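Local atomic coordinates of Sys-1 protein (Caenorhabditis elegans, PDB entry 3C2G), a protein that acts as a beta-catenin-type transcription coregulator in Wnt asymmetry signalling, binding the TCF factor POP-1 directly to activate or repress target genes. Residues A[368-371]-A[372-376]; A[398-401]-A[402-405]. All blocks are in the same frame, centred on the assembly; numbering follows the deposited sequence.

Interaction 1 (A[368-371]-A[372-376]); sequences AIFL and LHTII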
# COMPACT_ATOMS: atom_id res chain seq x y z
N ALA A 368 20.35 9.96 -9.52
CA ALA A 368 19.55 8.85 -9.04
C ALA A 368 20.35 7.55 -8.98
O ALA A 368 20.25 6.81 -8.01
CB ALA A 368 18.30 8.67 -9.89
N ILE A 369 21.17 7.29 -10.00
CA ILE A 369 21.93 6.03 -10.05
C ILE A 369 22.95 5.96 -8.92
O ILE A 369 23.05 4.94 -8.23
CB ILE A 369 22.55 5.75 -11.44
CG1 ILE A 369 21.44 5.61 -12.49
CG2 ILE A 369 23.38 4.47 -11.41
CD1 ILE A 369 21.86 5.89 -13.91
N PHE A 370 23.69 7.03 -8.71
CA PHE A 370 24.57 7.10 -7.56
C PHE A 370 23.82 6.77 -6.25
O PHE A 370 24.33 6.03 -5.41
CB PHE A 370 25.19 8.50 -7.45
CG PHE A 370 26.64 8.49 -7.14
CD1 PHE A 370 27.58 8.75 -8.15
CD2 PHE A 370 27.09 8.20 -5.85
CE1 PHE A 370 28.94 8.73 -7.87
CE2 PHE A 370 28.46 8.18 -5.55
CZ PHE A 370 29.39 8.45 -6.57
N LEU A 371 22.62 7.32 -6.10
CA LEU A 371 21.86 7.14 -4.88
C LEU A 371 21.45 5.70 -4.65
O LEU A 371 21.50 5.22 -3.51
CB LEU A 371 20.63 8.06 -4.86
CG LEU A 371 19.72 7.94 -3.64
CD1 LEU A 371 20.47 8.32 -2.38
CD2 LEU A 371 18.50 8.79 -3.81
N LEU A 372 21.05 5.01 -5.71
CA LEU A 372 20.78 3.58 -5.63
C LEU A 372 21.98 2.82 -5.08
O LEU A 372 21.81 1.90 -4.27
CB LEU A 372 20.44 3.00 -7.00
CG LEU A 372 19.31 3.64 -7.78
CD1 LEU A 372 19.22 3.00 -9.15
CD2 LEU A 372 17.98 3.55 -7.03
N HIS A 373 23.17 3.19 -5.51
CA HIS A 373 24.39 2.55 -5.05
C HIS A 373 24.58 2.76 -3.55
O HIS A 373 24.95 1.84 -2.83
CB HIS A 373 25.61 3.06 -5.84
CG HIS A 373 26.90 2.43 -5.42
ND1 HIS A 373 27.66 2.92 -4.38
CD2 HIS A 373 27.55 1.34 -5.89
CE1 HIS A 373 28.72 2.16 -4.22
NE2 HIS A 373 28.69 1.20 -5.14
N THR A 374 24.33 3.97 -3.09
CA THR A 374 24.45 4.31 -1.68
C THR A 374 23.42 3.58 -0.82
O THR A 374 23.74 3.11 0.27
CB THR A 374 24.32 5.84 -1.51
OG1 THR A 374 25.27 6.49 -2.35
CG2 THR A 374 24.55 6.27 -0.05
N ILE A 375 22.18 3.46 -1.30
CA ILE A 375 21.13 2.80 -0.52
C ILE A 375 21.40 1.32 -0.35
O ILE A 375 21.28 0.80 0.75
CB ILE A 375 19.73 3.05 -1.11
CG1 ILE A 375 19.35 4.50 -0.96
CG2 ILE A 375 18.70 2.22 -0.40
CD1 ILE A 375 18.49 4.98 -2.09
N ILE A 376 21.79 0.65 -1.42
CA ILE A 376 22.12 -0.76 -1.34
C ILE A 376 23.30 -1.01 -0.38
O ILE A 376 23.23 -1.90 0.45
CB ILE A 376 22.39 -1.34 -2.74
CG1 ILE A 376 21.09 -1.35 -3.55
CG2 ILE A 376 22.94 -2.76 -2.65
CD1 ILE A 376 21.31 -1.44 -5.03
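Phe370 O is gripped twice by Thr374, one helical turn on. The amide Thr374 N bonds to it at 3.1 Å, lying in the carbonyl plane, and the hydroxyl Thr374 OG1 adds a second bond at 3.2 Å from a position 41° out of that plane. The hydroxyl can reach back because OG1 stands beside its own backbone N, anti to the carbonyl carbon (chi1 -54°). Thr374 OG1 also lies at the edge of the Phe370 ring, near its plane, 4.3 Å from Phe370 CD2.

On the buried side the next bond of the ladder, Ile375 N to Leu371 O at 2.9 Å, runs beside an apolar pair. CD1 of Ile375 reaches CG of Leu371 at 3.6 Å, the two side chains crossing at a slant. Leu371 packs onward against Ile333 of helix 325-335, which Ile375 also meets.

Leu372 starts from the first bond of the ladder: its N bonds to Ala368 O at 3.0 Å, and its CG sits 3.3 Å from that same oxygen while its side chain touches Thr404 of helix 388-409. An alanine in place of Leu372 would keep the backbone bond but is likely to leave the Ala368 carbonyl less covered and open a gap against Thr404.

Helix 368-377 of this armadillo domain therefore divides its chemistry by face. The threonine hydroxyl spends its donor on the helix's own backbone on an exposed side, whereas branched aliphatic groups, needing no polar mate, fill the seams with the neighbouring helices.

Interaction 2 (A[398-401]-A[402-405]); sequences ICNC and LRTL
Asn400 and Arg403 run alongside each other and leave helix 388-409 of the armadillo domain in the same direction, with amide and guanidinium planes turned 81° apart. One bond joins the two groups, Arg403 NH2 to Asn400 OD1 at 2.8 Å. It is moderately bent (N-H...O 146°), and the donor is tilted from the carbonyl plane. The arginine chain folds back at chi3 (39°), which carries its guanidinium over the preceding turn, where Asn400 CA lies over one face and Cys399 SG stands 3.9 Å from Arg403 NH1. From helix 339-352, Ser350 OG accepts from the same Arg403 NH2 and Thr346 OG1 accepts from Asn400 ND2; bonds at both OD1 and ND2 are likely to fix the rotation of the amide. Both residues pack against the bound peptide, Asn400 on an aromatic side chain and Arg403 on a basic one, so the pair forms part of the peptide-binding surface.

Ile398 and Leu402, on another side of the helix, are also neighbours; CG2 of Ile398 meets CD1 of Leu402 at 3.9 Å, and they pack toward helix 457-472. Two residues on from Ile398, Asn400 O takes two donors from opposite faces of its carbonyl plane: Thr404 N at 3.0 Å and Thr404 OG1 at 2.9 Å.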
# COMPACT_ATOMS: atom_id res chain seq x y z
N ILE A 398 16.39 -3.28 -1.43
CA ILE A 398 17.41 -3.60 -2.41
C ILE A 398 16.75 -4.00 -3.72
O ILE A 398 17.20 -3.63 -4.81
CB ILE A 398 18.33 -4.73 -1.92
CG1 ILE A 398 19.08 -4.27 -0.67
CG2 ILE A 398 19.34 -5.13 -3.02
CD1 ILE A 398 19.72 -5.42 0.08
N CYS A 399 15.66 -4.76 -3.61
CA CYS A 399 14.92 -5.17 -4.78
C CYS A 399 14.37 -3.98 -5.56
O CYS A 399 14.48 -3.95 -6.79
CB CYS A 399 13.82 -6.13 -4.40
SG CYS A 399 13.11 -6.92 -5.84
N ASN A 400 13.81 -2.99 -4.86
CA ASN A 400 13.39 -1.73 -5.48
C ASN A 400 14.53 -1.01 -6.20
O ASN A 400 14.34 -0.51 -7.30
CB ASN A 400 12.82 -0.77 -4.44
CG ASN A 400 11.47 -1.20 -3.90
OD1 ASN A 400 10.73 -1.94 -4.55
ND2 ASN A 400 11.13 -0.70 -2.72
N CYS A 401 15.68 -0.92 -5.55
CA CYS A 401 16.81 -0.19 -6.13
C CYS A 401 17.30 -0.81 -7.44
O CYS A 401 17.46 -0.12 -8.44
CB CYS A 401 17.94 -0.04 -5.13
SG CYS A 401 17.58 1.06 -3.72
N LEU A 402 17.48 -2.13 -7.44
CA LEU A 402 17.93 -2.86 -8.61
C LEU A 402 16.91 -2.85 -9.74
O LEU A 402 17.28 -2.84 -10.92
CB LEU A 402 18.28 -4.30 -8.25
CG LEU A 402 19.41 -4.50 -7.24
CD1 LEU A 402 19.43 -5.95 -6.87
CD2 LEU A 402 20.79 -4.05 -7.75
N ARG A 403 15.63 -2.85 -9.39
CA ARG A 403 14.58 -2.71 -10.41
C ARG A 403 14.66 -1.31 -11.06
O ARG A 403 14.46 -1.15 -12.25
CB ARG A 403 13.20 -2.99 -9.81
CG ARG A 403 12.25 -3.72 -10.74
CD ARG A 403 10.89 -4.09 -10.08
NE ARG A 403 10.39 -3.03 -9.21
CZ ARG A 403 10.32 -3.13 -7.89
NH1 ARG A 403 10.69 -4.26 -7.29
NH2 ARG A 403 9.88 -2.09 -7.17
N THR A 404 14.98 -0.30 -10.27
CA THR A 404 15.17 1.03 -10.82
C THR A 404 16.40 1.05 -11.73
O THR A 404 16.34 1.62 -12.82
CB THR A 404 15.32 2.08 -9.73
OG1 THR A 404 14.23 1.96 -8.81
CG2 THR A 404 15.35 3.49 -10.33
N LEU A 405 17.49 0.42 -11.28
CA LEU A 405 18.70 0.31 -12.08
C LEU A 405 18.40 -0.30 -13.44
O LEU A 405 18.83 0.23 -14.45
CB LEU A 405 19.79 -0.51 -11.37
CG LEU A 405 21.15 -0.68 -12.10
CD1 LEU A 405 21.80 0.66 -12.37
CD2 LEU A 405 22.12 -1.59 -11.33

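Interactions 1 and 2 come in series along the chain, on helix 368-377 and on helix 388-409, which follow one another, and their centres are about 9 Å apart. Each is a local contact within its helix, yet the helices themselves touch: Ile376 CD1 lies 3.6 Å from Cys401 CB, Ile375 CG2 is 3.7 Å from Cys401 SG, and Leu372 CD1 is 3.7 Å from Cys401 O. Cys401 thus touches three residues of segment 372-376, two through its side chain and one through its carbonyl oxygen. The geometry is that of consecutive helices packed in an armadillo domain: Asn400 and Arg403 of helix 388-409 pack on the bound peptide, while its Cys401 side rests on helix 368-377.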